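Cytochrome P450 (Rhodococcus erythropolis, PDB 3WEC) is a heme-dependent cytochrome P450 monooxygenase that N-hydroxylates the quinoline ring of an aurachin RE precursor, a step essential for the antibiotic activity of aurachin alkaloids. Local coordinates at residues A[65-68]-A[69-72]; A[207-210]-A[211-214]. All coordinates share one frame; numbering follows the deposited sequence.

Overall arrangement
Both contacts are local, each made within one continuous run of chain, and they sit well apart in the P450 fold, with centres about 26 Å apart and nearest atoms about 14 Å apart. Contact 1 is a surface turn in the loop between strand 64-65 and helix 73-81, yet the side chains of K66 and F68 reach the pocket of the quinolone ligand. Contact 2 lies on helix 194-216, partly buried against helices 172-182 and 240-271 and away from the annotated sites. In 65-72 side-chain oxygens and amides tie an irregular backbone together; in 207-214 the regular helical bonds do that, and the side chains add a salt bridge and an aromatic pair.

Contact 1 (A[65-68]-A[69-72]); sequences GKDF and ANST. With AUI (3-[(2E,6E,9R)-9-hydroxy-3,7,11-trimethyldodeca-2,6,10-trien-1-yl]-2-methylquinolin-4(1H)-one), chain C.
D67 and N70 close a tight turn between strand 64-65 and helix 73-81 of the P450 fold. D67 is the centre of an inverse gamma turn, made by the bond from F68 N to K66 O, 2.6 Å; K66 N is satisfied by D104 OD1. N70 ND2 donates to D67 OD1 at 2.9 Å, using its syn lone pair, and the carboxylate and amide planes stand 86° apart. D67 reaches this amide with CG anti to the backbone N (chi1 -164°). N70 N makes a further, weak bond to D67 O.

The next carbonyl is gripped twice. F68 O accepts from S71 OG at 2.8 Å and from S71 N at 3.2 Å, both on the same face of its plane, S71 N steeply above it and S71 OG much nearer it. S71 OG also caps F73 N at the start of helix 73-81.

On the pocket side, K66 NZ bonds to the quinolone oxygen O13 of AUI at 2.9 Å and to heme O1A; its chain bends at chi3. The F68 ring backs the ligand's tail, CE2 lying 3.6 Å from methyl C25, with hydroxyl O28 over one face, toward the rim, 3.3 Å from CE1.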
loop_
_atom_site.group_PDB
_atom_site.type_symbol
_atom_site.label_atom_id
_atom_site.label_comp_id
_atom_site.label_asym_id
_atom_site.label_seq_id
_atom_site.Cartn_x
_atom_site.Cartn_y
_atom_site.Cartn_z
ATOM N N GLY A 65 -9.817 12.072 -10.578
ATOM C CA GLY A 65 -8.978 12.585 -9.482
ATOM C C GLY A 65 -9.136 11.893 -8.135
ATOM O O GLY A 65 -9.773 10.856 -8.039
ATOM N N LYS A 66 -8.569 12.496 -7.085
ATOM C CA LYS A 66 -8.424 11.822 -5.782
ATOM C C LYS A 66 -8.808 12.714 -4.607
ATOM O O LYS A 66 -8.518 12.386 -3.460
ATOM C CB LYS A 66 -6.992 11.316 -5.589
ATOM C CG LYS A 66 -6.594 10.151 -6.479
ATOM C CD LYS A 66 -5.294 9.483 -6.021
ATOM C CE LYS A 66 -5.525 8.441 -4.949
ATOM N NZ LYS A 66 -4.367 7.524 -4.808
ATOM N N ASP A 67 -9.426 13.850 -4.898
ATOM C CA ASP A 67 -9.984 14.735 -3.871
ATOM C C ASP A 67 -11.102 14.046 -3.074
ATOM O O ASP A 67 -12.253 14.472 -3.098
ATOM C CB ASP A 67 -10.523 16.004 -4.517
ATOM C CG ASP A 67 -10.754 17.113 -3.516
ATOM O OD1 ASP A 67 -10.803 16.834 -2.301
ATOM O OD2 ASP A 67 -10.873 18.276 -3.945
ATOM N N PHE A 68 -10.751 12.993 -2.341
ATOM C CA PHE A 68 -11.759 12.160 -1.678
ATOM C C PHE A 68 -12.564 12.798 -0.526
ATOM O O PHE A 68 -13.721 12.457 -0.327
ATOM C CB PHE A 68 -11.138 10.824 -1.270
ATOM C CG PHE A 68 -11.309 9.745 -2.307
ATOM C CD1 PHE A 68 -12.428 8.898 -2.274
ATOM C CD2 PHE A 68 -10.377 9.585 -3.321
ATOM C CE1 PHE A 68 -12.600 7.901 -3.225
ATOM C CE2 PHE A 68 -10.546 8.595 -4.280
ATOM C CZ PHE A 68 -11.652 7.753 -4.234
ATOM N N ALA A 69 -11.967 13.736 0.211
ATOM C CA ALA A 69 -12.639 14.341 1.368
ATOM C C ALA A 69 -13.764 15.279 0.945
ATOM O O ALA A 69 -14.762 15.438 1.659
ATOM C CB ALA A 69 -11.636 15.059 2.246
ATOM N N ASN A 70 -13.615 15.888 -0.225
ATOM C CA ASN A 70 -14.661 16.760 -0.747
ATOM C C ASN A 70 -15.642 16.055 -1.683
ATOM O O ASN A 70 -16.452 16.710 -2.329
ATOM C CB ASN A 70 -14.046 17.997 -1.396
ATOM C CG ASN A 70 -13.249 18.826 -0.407
ATOM O OD1 ASN A 70 -13.802 19.383 0.548
ATOM N ND2 ASN A 70 -11.940 18.902 -0.621
ATOM N N SER A 71 -15.573 14.722 -1.732
ATOM C CA SER A 71 -16.521 13.903 -2.508
ATOM C C SER A 71 -17.707 13.472 -1.646
ATOM O O SER A 71 -17.640 13.554 -0.426
ATOM C CB SER A 71 -15.826 12.677 -3.102
ATOM O OG SER A 71 -15.657 11.659 -2.125
ATOM N N THR A 72 -18.796 13.039 -2.283
ATOM C CA THR A 72 -19.943 12.488 -1.564
ATOM C C THR A 72 -19.717 11.026 -1.167
ATOM O O THR A 72 -20.557 10.437 -0.483
ATOM C CB THR A 72 -21.236 12.529 -2.406
ATOM O OG1 THR A 72 -20.965 11.998 -3.709
ATOM C CG2 THR A 72 -21.807 13.951 -2.514
HETATM O O13 AUI C . -4.817 5.845 -2.539
HETATM C C1 AUI C . -3.829 5.245 -2.057
HETATM C C4 AUI C . -2.815 6.025 -1.323
HETATM C C5 AUI C . -2.962 7.398 -1.148
HETATM C C6 AUI C . -2.003 8.116 -0.435
HETATM C C7 AUI C . -0.923 7.402 0.103
HETATM C C8 AUI C . -0.741 6.025 -0.038
HETATM C C9 AUI C . -1.668 5.271 -0.741
HETATM N N10 AUI C . -1.539 3.914 -0.866
HETATM C C3 AUI C . -2.417 3.139 -1.537
HETATM C C11 AUI C . -2.210 1.636 -1.648
HETATM C C2 AUI C . -3.622 3.765 -2.177
HETATM C C12 AUI C . -4.620 2.906 -2.907
HETATM C C14 AUI C . -5.327 2.006 -1.888
HETATM C C15 AUI C . -5.993 2.207 -0.719
HETATM C C26 AUI C . -6.213 3.536 -0.022
HETATM C C16 AUI C . -6.504 0.940 -0.080
HETATM C C17 AUI C . -8.016 0.797 0.085
HETATM C C18 AUI C . -8.761 2.097 -0.041
HETATM C C19 AUI C . -10.095 2.236 -0.208
HETATM C C27 AUI C . -11.084 1.098 -0.245
HETATM C C20 AUI C . -10.633 3.643 -0.300
HETATM C C21 AUI C . -10.601 4.274 -1.697
HETATM O O28 AUI C . -10.906 5.650 -1.507
HETATM C C22 AUI C . -9.271 4.259 -2.421
HETATM C C23 AUI C . -8.385 5.284 -2.559
HETATM C C24 AUI C . -7.164 5.001 -3.364
HETATM C C25 AUI C . -8.471 6.690 -1.983
#

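Contact 2 (A[207-210]-A[211-214]); sequences SIDY and FRTL
F211 N bonds to S207 O at 2.9 Å, the shortest of the regular i to i+4 bonds that carry this piece of helix 194-216 in the P450 fold. L214 N to Y210 O follows at 3.0 Å, and R212 N to I208 O, 3.1 Å long, is nearly straight.

D209 O takes a bond from T213 OG1 at 3.1 Å, beside a weak helical one from T213 N. The hydroxyl gets there because it stands anti to the carbonyl carbon of T213 (chi1 -57°), folded back against the preceding turn.

D209 and R212, an i to i+3 pair, form a salt bridge. It is a long one, 3.5 Å from D209 OD1 to R212 NH2, with OD1 at the edge of the guanidinium and the carboxylate plane turned 79° from it. The firmer hold on this arginine comes from D241, whose OD2 pairs with R212 NE. R212 is extended from CG to NE, which carries its guanidinium back along the helix, with I208 CG2 over one face, toward its rim, 3.8 Å from R212 CZ.

Farther out, neighbouring aromatics make a T-shaped stack. The edge of Y210 meets the face of F211, centroids 5.4 Å apart and planes at 63°. W178 meets the Y210 ring as well, and D171 OD2 is hydrogen-bonded to its hydroxyl, while F175 of helix 172-182 and C247 of helix 240-271 touch F211. Y210 and L214 run side by side, L214 CD2 lying 3.9 Å from Y210 OH.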
loop_
_atom_site.group_PDB
_atom_site.type_symbol
_atom_site.label_atom_id
_atom_site.label_comp_id
_atom_site.label_asym_id
_atom_site.label_seq_id
_atom_site.Cartn_x
_atom_site.Cartn_y
_atom_site.Cartn_z
ATOM N N SER A 207 1.395 11.938 16.648
ATOM C CA SER A 207 2.511 11.735 15.731
ATOM C C SER A 207 2.637 12.944 14.788
ATOM O O SER A 207 3.736 13.312 14.335
ATOM C CB SER A 207 2.358 10.418 14.926
ATOM O OG SER A 207 1.199 10.451 14.122
ATOM N N ILE A 208 1.507 13.585 14.522
ATOM C CA ILE A 208 1.524 14.878 13.892
ATOM C C ILE A 208 2.137 15.952 14.831
ATOM O O ILE A 208 2.932 16.787 14.360
ATOM C CB ILE A 208 0.121 15.273 13.363
ATOM C CG1 ILE A 208 -0.149 14.523 12.051
ATOM C CG2 ILE A 208 0.023 16.800 13.154
ATOM C CD1 ILE A 208 -1.591 14.632 11.595
ATOM N N ASP A 209 1.772 15.936 16.119
ATOM C CA ASP A 209 2.365 16.876 17.105
ATOM C C ASP A 209 3.887 16.725 17.130
ATOM O O ASP A 209 4.657 17.699 16.932
ATOM C CB ASP A 209 1.820 16.647 18.535
ATOM C CG ASP A 209 0.953 17.798 19.029
ATOM O OD1 ASP A 209 -0.142 18.021 18.456
ATOM O OD2 ASP A 209 1.377 18.490 19.992
ATOM N N TYR A 210 4.302 15.485 17.370
ATOM C CA TYR A 210 5.695 15.110 17.397
ATOM C C TYR A 210 6.438 15.485 16.097
ATOM O O TYR A 210 7.553 15.993 16.151
ATOM C CB TYR A 210 5.788 13.625 17.634
ATOM C CG TYR A 210 7.149 13.093 17.396
ATOM C CD1 TYR A 210 8.078 13.114 18.405
ATOM C CD2 TYR A 210 7.504 12.549 16.178
ATOM C CE1 TYR A 210 9.347 12.649 18.216
ATOM C CE2 TYR A 210 8.790 12.085 15.976
ATOM C CZ TYR A 210 9.699 12.150 17.011
ATOM O OH TYR A 210 10.989 11.706 16.902
ATOM N N PHE A 211 5.842 15.208 14.940
ATOM C CA PHE A 211 6.515 15.516 13.658
ATOM C C PHE A 211 6.796 17.001 13.448
ATOM O O PHE A 211 7.907 17.332 13.063
ATOM C CB PHE A 211 5.866 14.847 12.432
ATOM C CG PHE A 211 6.277 13.402 12.245
ATOM C CD1 PHE A 211 7.632 13.029 12.290
ATOM C CD2 PHE A 211 5.325 12.411 12.007
ATOM C CE1 PHE A 211 8.011 11.692 12.119
ATOM C CE2 PHE A 211 5.705 11.069 11.874
ATOM C CZ PHE A 211 7.053 10.719 11.920
ATOM N N ARG A 212 5.819 17.873 13.724
ATOM C CA ARG A 212 6.020 19.347 13.746
ATOM C C ARG A 212 7.283 19.747 14.513
ATOM O O ARG A 212 8.209 20.349 13.966
ATOM C CB ARG A 212 4.853 20.074 14.416
ATOM C CG ARG A 212 3.515 19.929 13.736
ATOM C CD ARG A 212 2.605 21.018 14.289
ATOM N NE ARG A 212 1.257 20.936 13.726
ATOM C CZ ARG A 212 0.194 20.403 14.337
ATOM N NH1 ARG A 212 -0.970 20.409 13.698
ATOM N NH2 ARG A 212 0.271 19.855 15.560
ATOM N N THR A 213 7.278 19.377 15.787
ATOM C CA THR A 213 8.296 19.701 16.764
ATOM C C THR A 213 9.686 19.217 16.340
ATOM O O THR A 213 10.661 19.944 16.511
ATOM C CB THR A 213 7.890 19.076 18.120
ATOM O OG1 THR A 213 6.587 19.559 18.483
ATOM C CG2 THR A 213 8.898 19.413 19.228
ATOM N N LEU A 214 9.779 17.996 15.804
ATOM C CA LEU A 214 11.056 17.497 15.277
ATOM C C LEU A 214 11.590 18.348 14.097
ATOM O O LEU A 214 12.800 18.620 14.011
ATOM C CB LEU A 214 10.953 16.022 14.878
ATOM C CG LEU A 214 12.243 15.377 14.353
ATOM C CD1 LEU A 214 13.383 15.409 15.379
ATOM C CD2 LEU A 214 11.987 13.962 13.873
#